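Local coordinates for Lin1840 protein (PDB 4ZOC), which probably hydrolyses terminal, non-reducing beta-D-glucosyl residues to release beta-D-glucose, as a family 3 beta-glucosidase linked to beta-1,2-glucan metabolism, at residues 395-401 with 433-439; 106-112 with 159-164. The protein carries 2 engineered substitutions. All blocks are in the same frame, centred on the assembly; numbering follows the deposited sequence. Where two conformers were deposited one is given.

Contact 1 (395-401 with 433-439)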
loop_
_atom_site.group_PDB
_atom_site.type_symbol
_atom_site.label_atom_id
_atom_site.label_comp_id
_atom_site.label_asym_id
_atom_site.label_seq_id
_atom_site.Cartn_x
_atom_site.Cartn_y
_atom_site.Cartn_z
ATOM N N LEU A 395 -4.352 -14.747 37.830
ATOM C CA LEU A 395 -4.809 -14.804 36.423
ATOM C C LEU A 395 -5.738 -13.608 36.240
ATOM O O LEU A 395 -6.824 -13.544 36.812
ATOM C CB LEU A 395 -5.550 -16.128 36.143
ATOM C CG LEU A 395 -6.219 -16.165 34.766
ATOM C CD1 LEU A 395 -5.267 -16.048 33.598
ATOM C CD2 LEU A 395 -7.003 -17.430 34.630
ATOM N N VAL A 396 -5.314 -12.637 35.480
ATOM C CA VAL A 396 -6.110 -11.439 35.355
ATOM C C VAL A 396 -6.302 -11.000 33.909
ATOM O O VAL A 396 -5.442 -11.268 33.062
ATOM C CB VAL A 396 -5.564 -10.266 36.204
ATOM C CG1 VAL A 396 -5.251 -10.689 37.667
ATOM C CG2 VAL A 396 -4.308 -9.789 35.657
ATOM N N GLY A 397 -7.403 -10.281 33.661
ATOM C CA GLY A 397 -7.651 -9.699 32.378
ATOM C C GLY A 397 -8.829 -10.217 31.607
ATOM O O GLY A 397 -9.579 -11.043 32.096
ATOM N N PRO A 398 -9.024 -9.689 30.398
ATOM C CA PRO A 398 -10.217 -10.033 29.622
ATOM C C PRO A 398 -10.282 -11.413 29.025
ATOM O O PRO A 398 -11.419 -11.864 28.751
ATOM C CB PRO A 398 -10.264 -8.966 28.562
ATOM C CG PRO A 398 -8.870 -8.505 28.402
ATOM C CD PRO A 398 -8.261 -8.619 29.771
ATOM N N LEU A 399 -9.145 -12.079 28.917
ATOM C CA LEU A 399 -9.027 -13.460 28.430
ATOM C C LEU A 399 -8.887 -14.474 29.603
ATOM O O LEU A 399 -8.694 -15.686 29.380
ATOM C CB LEU A 399 -7.895 -13.645 27.389
ATOM C CG LEU A 399 -8.341 -13.479 25.933
ATOM C CD1 LEU A 399 -9.199 -14.692 25.517
ATOM C CD2 LEU A 399 -9.140 -12.182 25.780
ATOM N N ALA A 400 -9.033 -14.004 30.863
ATOM C CA ALA A 400 -8.913 -14.888 32.017
ATOM C C ALA A 400 -10.055 -15.944 32.027
ATOM O O ALA A 400 -9.824 -17.134 32.235
ATOM C CB ALA A 400 -8.994 -14.105 33.305
ATOM N N THR A 401 -11.254 -15.461 31.792
ATOM C CA THR A 401 -12.443 -16.295 31.773
ATOM C C THR A 401 -13.216 -16.268 30.487
ATOM O O THR A 401 -14.190 -17.062 30.349
ATOM C CB THR A 401 -13.440 -15.900 32.898
ATOM O OG1 THR A 401 -14.043 -14.637 32.650
ATOM C CG2 THR A 401 -12.749 -15.886 34.251
ATOM N N GLU A 433 -5.798 -17.403 41.603
ATOM C CA GLU A 433 -6.788 -16.408 41.937
ATOM C C GLU A 433 -7.049 -15.590 40.682
ATOM O O GLU A 433 -6.127 -15.076 40.103
ATOM C CB GLU A 433 -6.190 -15.513 42.973
ATOM C CG GLU A 433 -7.151 -14.806 43.852
ATOM C CD GLU A 433 -6.474 -14.454 45.196
ATOM O OE1 GLU A 433 -6.359 -13.298 45.473
ATOM O OE2 GLU A 433 -6.091 -15.331 45.994
ATOM N N VAL A 434 -8.314 -15.390 40.368
ATOM C CA VAL A 434 -8.719 -14.894 39.081
ATOM C C VAL A 434 -9.415 -13.588 39.237
ATOM O O VAL A 434 -10.263 -13.449 40.078
ATOM C CB VAL A 434 -9.692 -15.897 38.438
ATOM C CG1 VAL A 434 -10.233 -15.288 37.148
ATOM C CG2 VAL A 434 -8.947 -17.181 38.177
ATOM N N VAL A 435 -9.094 -12.617 38.382
ATOM C CA VAL A 435 -9.844 -11.390 38.287
ATOM C C VAL A 435 -10.080 -11.106 36.793
ATOM O O VAL A 435 -9.150 -10.715 36.078
ATOM C CB VAL A 435 -9.094 -10.175 38.862
ATOM C CG1 VAL A 435 -9.917 -8.899 38.851
ATOM C CG2 VAL A 435 -8.638 -10.422 40.331
ATOM N N SER A 436 -11.331 -11.267 36.357
ATOM C CA SER A 436 -11.750 -10.999 34.999
ATOM C C SER A 436 -11.969 -9.523 34.843
ATOM O O SER A 436 -12.416 -8.852 35.789
ATOM C CB SER A 436 -13.080 -11.727 34.699
ATOM O OG SER A 436 -13.528 -11.451 33.416
ATOM N N THR A 437 -11.623 -8.988 33.685
ATOM C CA THR A 437 -11.899 -7.613 33.372
ATOM C C THR A 437 -12.540 -7.607 32.007
ATOM O O THR A 437 -12.522 -8.651 31.314
ATOM C CB THR A 437 -10.628 -6.724 33.343
ATOM O OG1 THR A 437 -9.693 -7.163 32.341
ATOM C CG2 THR A 437 -9.960 -6.719 34.680
ATOM N N GLU A 438 -13.110 -6.465 31.643
ATOM C CA GLU A 438 -13.778 -6.280 30.354
ATOM C C GLU A 438 -12.770 -6.020 29.231
ATOM O O GLU A 438 -11.650 -5.527 29.471
ATOM C CB GLU A 438 -14.774 -5.128 30.428
ATOM C CG GLU A 438 -15.979 -5.365 31.342
ATOM C CD GLU A 438 -16.934 -4.211 31.267
ATOM O OE1 GLU A 438 -16.647 -3.128 31.818
ATOM O OE2 GLU A 438 -17.948 -4.363 30.584
ATOM N N TYR A 439 -13.156 -6.360 28.001
ATOM C CA TYR A 439 -12.245 -6.147 26.858
ATOM C C TYR A 439 -11.842 -4.704 26.617
ATOM O O TYR A 439 -10.725 -4.467 26.112
ATOM C CB TYR A 439 -12.924 -6.661 25.582
ATOM C CG TYR A 439 -12.876 -8.164 25.394
ATOM C CD1 TYR A 439 -13.813 -8.996 25.981
ATOM C CD2 TYR A 439 -11.820 -8.748 24.713
ATOM C CE1 TYR A 439 -13.814 -10.348 25.767
ATOM C CE2 TYR A 439 -11.801 -10.093 24.495
ATOM C CZ TYR A 439 -12.802 -10.905 25.060
ATOM O OH TYR A 439 -12.790 -12.237 24.803
HETATM O O HOH W 1 -11.943 -12.676 31.591
HETATM O O HOH W 2 -13.637 -10.539 29.435
#

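Contact 2 (106-112 with 159-164)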
loop_
_atom_site.group_PDB
_atom_site.type_symbol
_atom_site.label_atom_id
_atom_site.label_comp_id
_atom_site.label_asym_id
_atom_site.label_seq_id
_atom_site.Cartn_x
_atom_site.Cartn_y
_atom_site.Cartn_z
ATOM N N LEU A 106 -1.754 -21.775 12.629
ATOM C CA LEU A 106 -1.241 -22.984 12.018
ATOM C C LEU A 106 0.005 -22.647 11.175
ATOM O O LEU A 106 0.864 -23.448 11.012
ATOM C CB LEU A 106 -2.302 -23.739 11.204
ATOM C CG LEU A 106 -3.510 -24.245 11.993
ATOM C CD1 LEU A 106 -4.558 -24.870 11.110
ATOM C CD2 LEU A 106 -3.064 -25.201 13.065
ATOM N N GLY A 107 0.043 -21.498 10.555
ATOM C CA GLY A 107 1.179 -21.059 9.731
ATOM C C GLY A 107 2.395 -21.029 10.687
ATOM O O GLY A 107 3.465 -21.524 10.374
ATOM N N CYS A 108 2.173 -20.529 11.860
ATOM C CA CYS A 108 3.293 -20.426 12.879
ATOM C C CYS A 108 3.839 -21.796 13.379
ATOM O O CYS A 108 4.913 -21.851 13.917
ATOM C CB CYS A 108 2.917 -19.566 14.071
ATOM S SG CYS A 108 2.515 -17.842 13.673
ATOM N N SER A 109 3.052 -22.882 13.224
ATOM C CA SER A 109 3.536 -24.222 13.476
ATOM C C SER A 109 4.700 -24.603 12.599
ATOM O O SER A 109 5.498 -25.388 13.050
ATOM C CB SER A 109 2.469 -25.318 13.334
ATOM O OG SER A 109 2.234 -25.653 11.975
ATOM N N PHE A 110 4.810 -24.042 11.395
ATOM C CA PHE A 110 5.815 -24.497 10.382
ATOM C C PHE A 110 5.815 -26.016 10.273
ATOM O O PHE A 110 6.878 -26.653 10.019
ATOM C CB PHE A 110 7.187 -23.901 10.733
ATOM C CG PHE A 110 7.372 -22.504 10.249
ATOM C CD1 PHE A 110 6.779 -21.424 10.950
ATOM C CD2 PHE A 110 8.250 -22.236 9.190
ATOM C CE1 PHE A 110 6.974 -20.123 10.593
ATOM C CE2 PHE A 110 8.464 -20.908 8.822
ATOM C CZ PHE A 110 7.818 -19.877 9.544
ATOM N N ASP A 111 4.616 -26.621 10.482
ATOM C CA ASP A 111 4.503 -28.061 10.565
ATOM C C ASP A 111 3.429 -28.656 9.658
ATOM O O ASP A 111 2.242 -28.594 9.952
ATOM C CB ASP A 111 4.354 -28.517 12.032
ATOM C CG ASP A 111 4.579 -29.998 12.173
ATOM O OD1 ASP A 111 5.731 -30.451 11.926
ATOM O OD2 ASP A 111 3.593 -30.719 12.425
ATOM N N ARG A 112 3.882 -29.212 8.530
ATOM C CA ARG A 112 3.013 -29.722 7.487
ATOM C C ARG A 112 2.067 -30.780 8.087
ATOM O O ARG A 112 0.878 -30.768 7.803
ATOM C CB ARG A 112 3.785 -30.282 6.294
ATOM C CG ARG A 112 4.578 -29.262 5.499
ATOM C CD ARG A 112 5.571 -30.035 4.636
ATOM N NE ARG A 112 6.404 -29.220 3.749
ATOM C CZ ARG A 112 7.608 -28.732 4.116
ATOM N NH1 ARG A 112 8.080 -28.932 5.334
ATOM N NH2 ARG A 112 8.346 -28.060 3.245
ATOM N N PHE A 159 6.015 -19.468 -0.097
ATOM C CA PHE A 159 6.452 -20.918 0.003
ATOM C C PHE A 159 5.782 -21.657 1.160
ATOM O O PHE A 159 5.152 -22.739 0.962
ATOM C CB PHE A 159 7.975 -21.080 0.114
ATOM C CG PHE A 159 8.439 -22.489 0.164
ATOM C CD1 PHE A 159 8.380 -23.258 -0.936
ATOM C CD2 PHE A 159 8.893 -23.038 1.335
ATOM C CE1 PHE A 159 8.806 -24.591 -0.893
ATOM C CE2 PHE A 159 9.291 -24.340 1.405
ATOM C CZ PHE A 159 9.239 -25.103 0.276
ATOM N N LEU A 160 5.911 -21.105 2.350
ATOM C CA LEU A 160 5.146 -21.608 3.435
ATOM C C LEU A 160 3.688 -21.769 3.079
ATOM O O LEU A 160 3.044 -22.831 3.377
ATOM C CB LEU A 160 5.263 -20.697 4.668
ATOM C CG LEU A 160 4.664 -21.214 5.949
ATOM C CD1 LEU A 160 5.199 -22.603 6.366
ATOM C CD2 LEU A 160 4.872 -20.281 7.117
ATOM N N ASN A 161 3.068 -20.750 2.477
ATOM C CA ASN A 161 1.633 -20.844 2.254
ATOM C C ASN A 161 1.322 -21.965 1.279
ATOM O O ASN A 161 0.307 -22.649 1.399
ATOM C CB ASN A 161 1.020 -19.519 1.699
ATOM C CG ASN A 161 1.093 -18.401 2.726
ATOM O OD1 ASN A 161 1.384 -18.692 3.910
ATOM N ND2 ASN A 161 0.723 -17.213 2.360
ATOM N N SER A 162 2.200 -22.108 0.283
ATOM C CA SER A 162 2.062 -23.191 -0.713
ATOM C C SER A 162 2.156 -24.588 -0.051
ATOM O O SER A 162 1.306 -25.449 -0.308
ATOM C CB SER A 162 3.125 -23.067 -1.817
ATOM O OG SER A 162 2.970 -21.891 -2.627
ATOM N N GLU A 163 3.142 -24.770 0.832
ATOM C CA GLU A 163 3.441 -26.089 1.486
ATOM C C GLU A 163 2.299 -26.452 2.422
ATOM O O GLU A 163 1.780 -27.570 2.387
ATOM C CB GLU A 163 4.774 -26.077 2.153
ATOM C CG GLU A 163 5.938 -25.950 1.145
ATOM C CD GLU A 163 6.086 -27.206 0.344
ATOM O OE1 GLU A 163 6.394 -28.210 0.927
ATOM O OE2 GLU A 163 5.849 -27.222 -0.879
ATOM N N LEU A 164 1.844 -25.487 3.201
ATOM C CA LEU A 164 0.716 -25.761 4.104
ATOM C C LEU A 164 -0.659 -25.917 3.404
ATOM O O LEU A 164 -1.528 -26.728 3.833
ATOM C CB LEU A 164 0.677 -24.735 5.208
ATOM C CG LEU A 164 1.992 -24.648 6.027
ATOM C CD1 LEU A 164 1.699 -23.658 7.162
ATOM C CD2 LEU A 164 2.475 -25.936 6.634
#

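Contact 1 (395-401 with 433-439)
Apolar side chains meet on both faces of this parallel strand pair. On one face Leu-395 CD2 meets Val-434 CG2 at 4.1 Å, and Ala-400 CB lies 4.2 Å from Val-434 CG1. On the other, Val-396 CG1 is 4.1 Å from Val-435 CB, and helix 444-456 covers Val-435. Further along the chain, Pro-398 CB sits over the face of the Tyr-439 ring, a CH-pi contact 4.2 Å from its centroid. The backbone ladder runs from Leu-395 N to Glu-433 O (2.9 Å), Val-435 N to Leu-395 O (2.9 Å) and Gly-397 N to Val-435 O (3.0 Å). Thr-437 N adds a weak bond to Gly-397 O (3.3 Å). Gly-397 starts a type I turn to Ala-400. At the polar edge, water 1 lies 2.9 Å from Gly-397 O and 2.7 Å from Ser-436 OG. Water 2 lies near Pro-398 O (2.7 Å) and Thr-437 O (2.9 Å). The pairing is that of a beta-alpha-beta unit: main-chain bonds set the register, and ordered water lies along the polar edge.

Contact 2 (106-112 with 159-164)
Arg-112 and Glu-163 form the salt bridge between these segments. Arg-112 NE and NH2 each donate to Glu-163 OE1, both at 3.0 Å, so one carboxylate oxygen takes two bonds. The other ends are also used: Glu-163 OE2 pairs with Lys-166, and Arg-112 NH1 bonds to the carbonyl of Phe-663. Within 106-112, Ser-109 OG donates to Leu-106 O (2.8 Å) and accepts from Asp-111 N (3.0 Å). The latter bond makes an ST turn. Phe-110 N bonds to Gly-107 O (3.0 Å), and Phe-110 then leaves the helix with positive phi. Asp-111 is the N-cap of helix 112-128; its side chain caps a backbone N there, and OD2 bonds to Thr-114 OG1. Beside this polar network, Leu-160 CD2 makes a CH-pi contact over the Phe-110 ring face, 4.0 Å from its centroid. Leu-164 CD1 packs on Gly-107 CA at 3.7 Å, where the glycine has no side chain. Leu-164 CD2 is 3.9 Å from Arg-112 CA. In the TIM-barrel domain, the contact joins the junction of helices 103-108 and 112-128 to the start of helix 158-173. Helix 221-228 packs against Asn-161 and Ser-162, while strand 659-668 of the fibronectin type III-like domain brings Phe-663 against Leu-160 and Glu-163.

In the fold
The two contacts share no elements. Their nearest atoms are about 16 Å apart. Contact 1 lies in the family 3 C-terminal domain, its centre about 29 Å from the centre of the chain, and ties strand 432-436, at the edge of its sheet, to strand 393-397. Contact 2 lies in the N-terminal TIM-barrel domain, its centre about 9 Å from the centre of the chain, and joins helical elements there. Both are partly buried, but exposed residues take part only in contact 1. Backbone bonding and water dominate contact 1, whereas a charged side-chain pair and leucine packing hold contact 2. Contact 2 also meets the fibronectin type III-like domain through Phe-663 and Lys-665. Both lie away from the glucose-binding and magnesium sites, and neither touches the other subunit.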